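Local atomic coordinates of adapter protein mecA 1 (Bacillus subtilis, PDB entry 3JTP), a protein that acts as an adaptor that recognises unfolded and aggregated proteins, and the competence factor ComK, and targets them to the ClpC protease. Residues 9-13 and 63-69; 28-32 and 44-50; 31-36 and 82-88. The protein carries 3 engineered substitutions. All blocks are in the same frame, centred on the assembly; numbering follows the deposited sequence.

In the fold
All three contacts belong to one antiparallel sheet in the C-terminal domain of MecA, the part that interacts with ClpC. Its strands run in the order 67-68, 8-13, 40-46, 31-37, 81-84. Interaction 2 joins the hairpin in the middle. Along the chain, both segments of interaction 2 fall between the two segments of interaction 1, while interactions 1 and 3 cross. Interactions 1 and 2 have centres about 13 Å apart and touch through strands 8-13 and 40-46. Interactions 2 and 3 share K31 and T32, with centres about 11 Å apart. Interaction 1 adds 67-68 to one edge of the sheet through 8-13; interaction 3 adds 81-84 to the other through 31-37.

Interaction 1: 9-13 and 63-69; sequences FVLRF and LEYANES. Engineered in segment 63-69: N67 (natural residue Thr).
The methyl of A66 sits squarely over one face of the F13 ring. Its CB lies 3.5 Å from the ring centroid and 8° off the normal, a CH-pi contact. The F13 CG stands beside its backbone N (chi1 -65°), which turns the ring under that methyl. Y65 meets the same ring with its CB at F13 CE1, and helix 16-24 adds V19 and L22. Replacing F13 with an alanine would probably leave the A66 methyl without its aromatic floor and open a gap beside V19 and L22. L11 CB also touches the A66 methyl. Further along, L11 CD2 packs on L63 CD2 at 4.0 Å, the two side chains crossing at about a right angle, and on the aliphatic CG of E68.

The backbones form an antiparallel edge pairing: the short strand 67-68, which follows helix 54-65, borders strand 8-13 at the rim of the sheet. R12 and N67 are the hydrogen-bonded pair. R12 N gives a nearly straight bond to N67 O (2.7 Å), and N67 N returns one to R12 O. S69 N bonds V10 O at 2.9 Å. Water 1 continues the pairing, accepting from V10 N and donating to S69 O.

On the polar side, CB of N67, an engineered residue, sits 3.7 Å above the guanidinium plane of R12, over its centre. R12 NH1 makes a weak bond to E68 O (3.0 Å). The S69 hydroxyl is hydrogen-bonded to I71 N. At the F9 end, the E68 carboxylate reaches the edge of the F9 ring, the two planes 49° apart.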
loop_
_atom_site.group_PDB
_atom_site.type_symbol
_atom_site.label_atom_id
_atom_site.label_comp_id
_atom_site.label_asym_id
_atom_site.label_seq_id
_atom_site.Cartn_x
_atom_site.Cartn_y
_atom_site.Cartn_z
ATOM N N PHE A 9 0.661 6.326 -6.088
ATOM C CA PHE A 9 1.734 5.348 -6.160
ATOM C C PHE A 9 1.192 3.936 -6.106
ATOM O O PHE A 9 0.223 3.655 -5.393
ATOM C CB PHE A 9 2.732 5.530 -5.017
ATOM C CG PHE A 9 3.601 6.732 -5.160
ATOM C CD1 PHE A 9 4.847 6.633 -5.766
ATOM C CD2 PHE A 9 3.178 7.975 -4.692
ATOM C CE1 PHE A 9 5.660 7.759 -5.907
ATOM C CE2 PHE A 9 3.982 9.102 -4.826
ATOM C CZ PHE A 9 5.223 8.996 -5.432
ATOM N N VAL A 10 1.812 3.046 -6.872
ATOM C CA VAL A 10 1.620 1.638 -6.622
ATOM C C VAL A 10 2.921 1.093 -6.085
ATOM O O VAL A 10 3.958 1.205 -6.739
ATOM C CB VAL A 10 1.284 0.868 -7.866
ATOM C CG1 VAL A 10 1.410 -0.609 -7.572
ATOM C CG2 VAL A 10 -0.121 1.210 -8.340
ATOM N N LEU A 11 2.855 0.496 -4.899
ATOM C CA LEU A 11 4.035 -0.042 -4.232
ATOM C C LEU A 11 3.923 -1.558 -4.178
ATOM O O LEU A 11 2.840 -2.099 -3.918
ATOM C CB LEU A 11 4.150 0.524 -2.814
ATOM C CG LEU A 11 4.070 2.050 -2.698
ATOM C CD1 LEU A 11 4.072 2.465 -1.244
ATOM C CD2 LEU A 11 5.195 2.741 -3.451
ATOM N N ARG A 12 5.023 -2.260 -4.431
ATOM C CA ARG A 12 4.962 -3.708 -4.405
ATOM C C ARG A 12 5.680 -4.276 -3.203
ATOM O O ARG A 12 6.781 -3.820 -2.834
ATOM C CB ARG A 12 5.522 -4.318 -5.679
ATOM C CG ARG A 12 7.030 -4.235 -5.810
ATOM C CD ARG A 12 7.494 -5.124 -6.971
ATOM N NE ARG A 12 8.934 -5.015 -7.205
ATOM C CZ ARG A 12 9.501 -3.940 -7.730
ATOM N NH1 ARG A 12 8.728 -2.916 -8.042
ATOM N NH2 ARG A 12 10.821 -3.882 -7.921
ATOM N N PHE A 13 5.050 -5.278 -2.600
ATOM C CA PHE A 13 5.606 -5.948 -1.427
ATOM C C PHE A 13 5.961 -7.380 -1.767
ATOM O O PHE A 13 5.161 -8.093 -2.353
ATOM C CB PHE A 13 4.594 -5.946 -0.276
ATOM C CG PHE A 13 4.270 -4.579 0.247
ATOM C CD1 PHE A 13 4.757 -4.156 1.477
ATOM C CD2 PHE A 13 3.468 -3.710 -0.487
ATOM C CE1 PHE A 13 4.449 -2.901 1.969
ATOM C CE2 PHE A 13 3.159 -2.436 0.002
ATOM C CZ PHE A 13 3.657 -2.038 1.235
ATOM N N LEU A 63 8.600 2.765 1.762
ATOM C CA LEU A 63 9.624 2.178 0.900
ATOM C C LEU A 63 10.690 1.392 1.641
ATOM O O LEU A 63 11.688 0.982 1.038
ATOM C CB LEU A 63 10.317 3.247 0.057
ATOM C CG LEU A 63 9.501 3.938 -1.025
ATOM C CD1 LEU A 63 10.398 4.901 -1.784
ATOM C CD2 LEU A 63 8.875 2.913 -1.959
ATOM N N GLU A 64 10.521 1.197 2.943
ATOM C CA GLU A 64 11.401 0.256 3.634
ATOM C C GLU A 64 10.827 -1.142 3.535
ATOM O O GLU A 64 11.560 -2.132 3.590
ATOM C CB GLU A 64 11.591 0.650 5.092
ATOM C CG GLU A 64 12.326 1.943 5.219
ATOM C CD GLU A 64 13.154 2.017 6.454
ATOM O OE1 GLU A 64 13.865 3.025 6.559
ATOM O OE2 GLU A 64 13.109 1.091 7.303
ATOM N N TYR A 65 9.505 -1.202 3.382
ATOM C CA TYR A 65 8.795 -2.460 3.275
ATOM C C TYR A 65 8.403 -2.795 1.846
ATOM O O TYR A 65 8.028 -3.927 1.556
ATOM C CB TYR A 65 7.584 -2.436 4.190
ATOM C CG TYR A 65 8.042 -2.328 5.608
ATOM C CD1 TYR A 65 8.631 -3.418 6.245
ATOM C CD2 TYR A 65 7.964 -1.135 6.283
ATOM C CE1 TYR A 65 9.096 -3.335 7.524
ATOM C CE2 TYR A 65 8.435 -1.036 7.579
ATOM C CZ TYR A 65 9.000 -2.147 8.186
ATOM O OH TYR A 65 9.453 -2.058 9.455
ATOM N N ALA A 66 8.523 -1.825 0.948
ATOM C CA ALA A 66 8.113 -2.032 -0.444
ATOM C C ALA A 66 8.997 -1.331 -1.485
ATOM O O ALA A 66 9.927 -0.600 -1.144
ATOM C CB ALA A 66 6.668 -1.606 -0.617
ATOM N N ASN A 67 8.676 -1.553 -2.761
ATOM C CA ASN A 67 9.370 -0.909 -3.866
ATOM C C ASN A 67 8.356 -0.240 -4.793
ATOM O O ASN A 67 7.246 -0.737 -4.953
ATOM C CB ASN A 67 10.166 -1.961 -4.647
ATOM C CG ASN A 67 11.422 -2.421 -3.899
ATOM O OD1 ASN A 67 12.393 -1.673 -3.777
ATOM N ND2 ASN A 67 11.400 -3.652 -3.397
ATOM N N GLU A 68 8.723 0.879 -5.407
ATOM C CA GLU A 68 7.830 1.507 -6.370
ATOM C C GLU A 68 7.650 0.596 -7.581
ATOM O O GLU A 68 8.619 0.047 -8.092
ATOM C CB GLU A 68 8.361 2.877 -6.780
ATOM C CG GLU A 68 7.811 4.019 -5.926
ATOM C CD GLU A 68 8.654 5.276 -6.013
ATOM O OE1 GLU A 68 9.852 5.219 -5.633
ATOM O OE2 GLU A 68 8.119 6.316 -6.459
ATOM N N SER A 69 6.409 0.395 -8.012
ATOM C CA SER A 69 6.168 -0.457 -9.173
ATOM C C SER A 69 5.613 0.331 -10.355
ATOM O O SER A 69 4.942 1.353 -10.177
ATOM C CB SER A 69 5.210 -1.602 -8.827
ATOM O OG SER A 69 4.966 -2.436 -9.956
HETATM O O HOH W 1 4.163 3.540 -8.705
#

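Interaction 2: 28-32 and 44-50; sequences NGSKT and YVDFCDM. Engineered in segment 44-50: D49 (natural residue Asn).
K31 and D46 meet through their backbones. D46 N donates to K31 O at 2.9 Å, 162° at the hydrogen. The next pair, T32 and V45, is antiparallel and non-hydrogen-bonded. There T32 CA comes 3.1 Å from Y44 O, a CA-H...O contact.

The apolar contacts lie on the T32 and V45 face. T32 CG2 and V45 CG2 are 4.0 Å apart, the two side chains running alongside in the same direction. T32 CG2 stands beside its backbone N, opposite the carbonyl carbon, while OG1 takes the position between the two (chi1 50°) and bonds L89 N. G29, the centre of an inverse gamma turn, brings its CA to 4.0 Å from F47 CE1. V45 CG1 lies over one face of that ring, toward its rim.

Charge marks the other face. K31 NZ lies 4.6 Å from D46 OD2, too far for a salt bridge but close enough that a mild attraction is likely. K31 CE passes C48 SG at 4.2 Å.

These residues form the open end of the beta hairpin 31-37 and 40-46. Strand 8-13 flanks it through L11 on V45, F47 rests on Q58 and M62 of helix 54-65, and helix 88-96 meets T32.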
loop_
_atom_site.group_PDB
_atom_site.type_symbol
_atom_site.label_atom_id
_atom_site.label_comp_id
_atom_site.label_asym_id
_atom_site.label_seq_id
_atom_site.Cartn_x
_atom_site.Cartn_y
_atom_site.Cartn_z
ATOM N N ASN A 28 -0.688 4.795 7.418
ATOM C CA ASN A 28 -1.766 4.608 6.463
ATOM C C ASN A 28 -2.116 5.941 5.821
ATOM O O ASN A 28 -2.950 6.703 6.334
ATOM C CB ASN A 28 -2.969 3.954 7.140
ATOM C CG ASN A 28 -2.804 3.856 8.640
ATOM O OD1 ASN A 28 -3.019 4.839 9.364
ATOM N ND2 ASN A 28 -2.424 2.663 9.123
ATOM N N GLY A 29 -1.451 6.201 4.695
ATOM C CA GLY A 29 -1.392 7.508 4.076
ATOM C C GLY A 29 -2.631 7.832 3.298
ATOM O O GLY A 29 -2.678 7.623 2.089
ATOM N N SER A 30 -3.617 8.388 3.994
ATOM C CA SER A 30 -4.957 8.491 3.456
ATOM C C SER A 30 -5.261 7.211 2.681
ATOM O O SER A 30 -4.903 6.128 3.151
ATOM C CB SER A 30 -5.138 9.768 2.638
ATOM O OG SER A 30 -5.147 10.893 3.509
ATOM N N LYS A 31 -5.880 7.312 1.504
ATOM C CA LYS A 31 -6.449 6.126 0.851
ATOM C C LYS A 31 -5.416 5.096 0.368
ATOM O O LYS A 31 -4.452 5.425 -0.323
ATOM C CB LYS A 31 -7.396 6.526 -0.280
ATOM C CG LYS A 31 -8.435 7.555 0.139
ATOM C CD LYS A 31 -9.177 8.115 -1.072
ATOM C CE LYS A 31 -9.754 9.508 -0.803
ATOM N NZ LYS A 31 -10.241 10.152 -2.069
ATOM N N THR A 32 -5.634 3.846 0.754
ATOM C CA THR A 32 -4.816 2.748 0.285
ATOM C C THR A 32 -5.737 1.623 -0.164
ATOM O O THR A 32 -6.730 1.335 0.499
ATOM C CB THR A 32 -3.840 2.258 1.370
ATOM O OG1 THR A 32 -4.551 2.022 2.597
ATOM C CG2 THR A 32 -2.764 3.293 1.614
ATOM N N TYR A 44 -2.154 0.089 -3.745
ATOM C CA TYR A 44 -2.410 1.359 -4.398
ATOM C C TYR A 44 -2.457 2.471 -3.343
ATOM O O TYR A 44 -3.222 2.397 -2.395
ATOM C CB TYR A 44 -3.685 1.330 -5.210
ATOM C CG TYR A 44 -3.969 2.658 -5.858
ATOM C CD1 TYR A 44 -3.128 3.170 -6.841
ATOM C CD2 TYR A 44 -5.084 3.402 -5.485
ATOM C CE1 TYR A 44 -3.381 4.392 -7.425
ATOM C CE2 TYR A 44 -5.357 4.621 -6.069
ATOM C CZ TYR A 44 -4.506 5.114 -7.028
ATOM O OH TYR A 44 -4.798 6.332 -7.587
ATOM N N VAL A 45 -1.626 3.489 -3.498
ATOM C CA VAL A 45 -1.522 4.518 -2.466
ATOM C C VAL A 45 -1.828 5.926 -2.963
ATOM O O VAL A 45 -1.049 6.501 -3.730
ATOM C CB VAL A 45 -0.135 4.541 -1.847
ATOM C CG1 VAL A 45 -0.041 5.681 -0.827
ATOM C CG2 VAL A 45 0.141 3.220 -1.193
ATOM N N ASP A 46 -2.946 6.480 -2.505
ATOM C CA ASP A 46 -3.360 7.819 -2.900
ATOM C C ASP A 46 -3.223 8.781 -1.741
ATOM O O ASP A 46 -4.016 8.749 -0.796
ATOM C CB ASP A 46 -4.807 7.824 -3.390
ATOM C CG ASP A 46 -5.212 9.168 -3.987
ATOM O OD1 ASP A 46 -4.344 10.073 -4.036
ATOM O OD2 ASP A 46 -6.388 9.317 -4.409
ATOM N N PHE A 47 -2.208 9.632 -1.817
ATOM C CA PHE A 47 -1.998 10.665 -0.818
ATOM C C PHE A 47 -2.884 11.888 -1.110
ATOM O O PHE A 47 -2.588 12.994 -0.662
ATOM C CB PHE A 47 -0.530 11.082 -0.820
ATOM C CG PHE A 47 0.419 10.011 -0.342
ATOM C CD1 PHE A 47 0.527 9.709 1.008
ATOM C CD2 PHE A 47 1.226 9.325 -1.242
ATOM C CE1 PHE A 47 1.413 8.739 1.455
ATOM C CE2 PHE A 47 2.121 8.346 -0.797
ATOM C CZ PHE A 47 2.212 8.055 0.554
ATOM N N CYS A 48 -3.975 11.660 -1.845
ATOM C CA CYS A 48 -4.780 12.719 -2.468
ATOM C C CYS A 48 -4.381 14.136 -2.079
ATOM O O CYS A 48 -3.732 14.838 -2.861
ATOM C CB CYS A 48 -6.281 12.491 -2.240
ATOM S SG CYS A 48 -6.776 12.417 -0.515
ATOM N N ASP A 49 -4.784 14.554 -0.880
ATOM C CA ASP A 49 -4.400 15.861 -0.354
ATOM C C ASP A 49 -3.622 15.712 0.956
ATOM O O ASP A 49 -4.181 15.436 2.020
ATOM C CB ASP A 49 -5.615 16.792 -0.199
ATOM C CG ASP A 49 -6.178 16.804 1.214
ATOM O OD1 ASP A 49 -5.553 17.432 2.097
ATOM O OD2 ASP A 49 -7.250 16.200 1.440
ATOM N N MET A 50 -2.312 15.865 0.846
ATOM C CA MET A 50 -1.420 15.883 1.983
ATOM C C MET A 50 -0.405 16.910 1.524
ATOM O O MET A 50 -0.523 17.436 0.418
ATOM C CB MET A 50 -0.777 14.510 2.153
ATOM C CG MET A 50 -0.804 13.956 3.563
ATOM S SD MET A 50 -0.980 12.154 3.544
ATOM C CE MET A 50 -2.621 12.040 2.871
#

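Interaction 3: 31-36 and 82-88; sequences KTTLYS and LIISEHA
T33 reaches across to 82-88 with both branches of its side chain. Its CB lies 3.8 Å from I84 O. OG1, set beside the backbone N (chi1 -61°), accepts a hydrogen bond from E86 N at 2.9 Å, nearly straight at 164°. The methyl CG2 leaves the other way. It nears I84 O and presses on L82 CD1 at 3.4 Å, a tight carbon pair. That same L82 methyl lies over one face of the Y35 ring, 4.1 Å from its centroid and offset toward the rim, a CH-pi contact. Helix 73-79 also touches this ring through I73 and L76.

The strands here are antiparallel, and the outer one carries a classic beta bulge: I83 and I84 both face L34. L34 N donates to I84 O. L34 O accepts from I83 N at 2.9 Å and, weakly, from I84 N at 3.4 Å. The bulge shifts the register by one residue.

The L34 and I83 side chains cross at a slant, L34 CD2 touching I83 CG2, and L34 CB meets the A88 methyl at 3.7 Å. I83 CD1 reaches over the backbone to S36 N. Past the strand, E86 and A88 bond the backbone of T32: T32 N donates to E86 O. T32 O takes A88 N from above its carbonyl plane, 42° out of it. H87 is at the N-cap position of helix 88-96; its carbonyl O bonds T91 OG1.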
loop_
_atom_site.group_PDB
_atom_site.type_symbol
_atom_site.label_atom_id
_atom_site.label_comp_id
_atom_site.label_asym_id
_atom_site.label_seq_id
_atom_site.Cartn_x
_atom_site.Cartn_y
_atom_site.Cartn_z
ATOM N N LYS A 31 -5.880 7.312 1.504
ATOM C CA LYS A 31 -6.449 6.126 0.851
ATOM C C LYS A 31 -5.416 5.096 0.368
ATOM O O LYS A 31 -4.452 5.425 -0.323
ATOM C CB LYS A 31 -7.396 6.526 -0.280
ATOM C CG LYS A 31 -8.435 7.555 0.139
ATOM C CD LYS A 31 -9.177 8.115 -1.072
ATOM C CE LYS A 31 -9.754 9.508 -0.803
ATOM N NZ LYS A 31 -10.241 10.152 -2.069
ATOM N N THR A 32 -5.634 3.846 0.754
ATOM C CA THR A 32 -4.816 2.748 0.285
ATOM C C THR A 32 -5.737 1.623 -0.164
ATOM O O THR A 32 -6.730 1.335 0.499
ATOM C CB THR A 32 -3.840 2.258 1.370
ATOM O OG1 THR A 32 -4.551 2.022 2.597
ATOM C CG2 THR A 32 -2.764 3.293 1.614
ATOM N N THR A 33 -5.434 1.029 -1.320
ATOM C CA THR A 33 -6.123 -0.177 -1.772
ATOM C C THR A 33 -5.092 -1.284 -1.979
ATOM O O THR A 33 -4.009 -1.053 -2.522
ATOM C CB THR A 33 -6.959 0.082 -3.061
ATOM O OG1 THR A 33 -7.947 1.079 -2.778
ATOM C CG2 THR A 33 -7.665 -1.203 -3.559
ATOM N N LEU A 34 -5.421 -2.483 -1.515
ATOM C CA LEU A 34 -4.479 -3.591 -1.563
ATOM C C LEU A 34 -4.924 -4.674 -2.543
ATOM O O LEU A 34 -6.082 -5.089 -2.522
ATOM C CB LEU A 34 -4.288 -4.175 -0.153
ATOM C CG LEU A 34 -3.306 -5.343 -0.018
ATOM C CD1 LEU A 34 -1.841 -4.875 -0.055
ATOM C CD2 LEU A 34 -3.593 -6.116 1.272
ATOM N N TYR A 35 -3.997 -5.117 -3.396
ATOM C CA TYR A 35 -4.236 -6.203 -4.342
ATOM C C TYR A 35 -3.160 -7.284 -4.166
ATOM O O TYR A 35 -2.085 -6.999 -3.634
ATOM C CB TYR A 35 -4.145 -5.705 -5.799
ATOM C CG TYR A 35 -5.161 -4.675 -6.226
ATOM C CD1 TYR A 35 -6.261 -5.017 -7.015
ATOM C CD2 TYR A 35 -5.005 -3.348 -5.869
ATOM C CE1 TYR A 35 -7.183 -4.053 -7.412
ATOM C CE2 TYR A 35 -5.913 -2.389 -6.253
ATOM C CZ TYR A 35 -6.994 -2.738 -7.015
ATOM O OH TYR A 35 -7.869 -1.742 -7.359
ATOM N N SER A 36 -3.428 -8.506 -4.633
ATOM C CA SER A 36 -2.339 -9.456 -4.907
ATOM C C SER A 36 -2.225 -9.675 -6.397
ATOM O O SER A 36 -3.191 -9.478 -7.133
ATOM C CB SER A 36 -2.522 -10.818 -4.214
ATOM O OG SER A 36 -3.816 -11.362 -4.419
ATOM N N LEU A 82 -8.539 -8.204 -5.776
ATOM C CA LEU A 82 -8.731 -7.064 -4.910
ATOM C C LEU A 82 -8.956 -7.586 -3.499
ATOM O O LEU A 82 -9.812 -8.435 -3.274
ATOM C CB LEU A 82 -9.912 -6.230 -5.391
ATOM C CG LEU A 82 -10.424 -5.129 -4.475
ATOM C CD1 LEU A 82 -9.323 -4.163 -4.117
ATOM C CD2 LEU A 82 -11.588 -4.397 -5.164
ATOM N N ILE A 83 -8.176 -7.090 -2.544
ATOM C CA ILE A 83 -8.213 -7.659 -1.192
ATOM C C ILE A 83 -8.972 -6.735 -0.250
ATOM O O ILE A 83 -9.942 -7.158 0.383
ATOM C CB ILE A 83 -6.772 -8.011 -0.673
ATOM C CG1 ILE A 83 -6.119 -9.020 -1.618
ATOM C CG2 ILE A 83 -6.802 -8.557 0.766
ATOM C CD1 ILE A 83 -4.598 -9.072 -1.530
ATOM N N ILE A 84 -8.536 -5.476 -0.175
ATOM C CA ILE A 84 -9.263 -4.428 0.546
ATOM C C ILE A 84 -9.238 -3.158 -0.305
ATOM O O ILE A 84 -8.198 -2.829 -0.904
ATOM C CB ILE A 84 -8.598 -4.082 1.907
ATOM C CG1 ILE A 84 -8.255 -5.346 2.691
ATOM C CG2 ILE A 84 -9.500 -3.143 2.739
ATOM C CD1 ILE A 84 -9.452 -5.985 3.355
ATOM N N SER A 85 -10.357 -2.435 -0.367
ATOM C CA SER A 85 -10.320 -1.137 -1.041
ATOM C C SER A 85 -10.385 0.044 -0.080
ATOM O O SER A 85 -11.048 -0.013 0.953
ATOM C CB SER A 85 -11.391 -1.006 -2.132
ATOM O OG SER A 85 -12.676 -1.367 -1.669
ATOM N N GLU A 86 -9.638 1.088 -0.419
ATOM C CA GLU A 86 -9.771 2.404 0.203
ATOM C C GLU A 86 -9.179 2.576 1.616
ATOM O O GLU A 86 -8.542 3.594 1.888
ATOM C CB GLU A 86 -11.231 2.896 0.134
ATOM C CG GLU A 86 -11.740 3.083 -1.304
ATOM C CD GLU A 86 -12.733 4.219 -1.428
ATOM O OE1 GLU A 86 -13.192 4.723 -0.375
ATOM O OE2 GLU A 86 -13.052 4.612 -2.576
ATOM N N HIS A 87 -9.383 1.608 2.502
ATOM C CA HIS A 87 -8.812 1.718 3.831
ATOM C C HIS A 87 -7.980 0.478 4.190
ATOM O O HIS A 87 -8.033 -0.036 5.309
ATOM C CB HIS A 87 -9.932 2.033 4.831
ATOM C CG HIS A 87 -10.803 3.167 4.376
ATOM N ND1 HIS A 87 -12.032 2.974 3.782
ATOM C CD2 HIS A 87 -10.580 4.506 4.353
ATOM C CE1 HIS A 87 -12.548 4.147 3.447
ATOM N NE2 HIS A 87 -11.688 5.090 3.781
ATOM N N ALA A 88 -7.188 0.031 3.219
ATOM C CA ALA A 88 -6.459 -1.227 3.333
ATOM C C ALA A 88 -5.515 -1.305 4.532
ATOM O O ALA A 88 -5.596 -2.235 5.313
ATOM C CB ALA A 88 -5.715 -1.533 2.033
#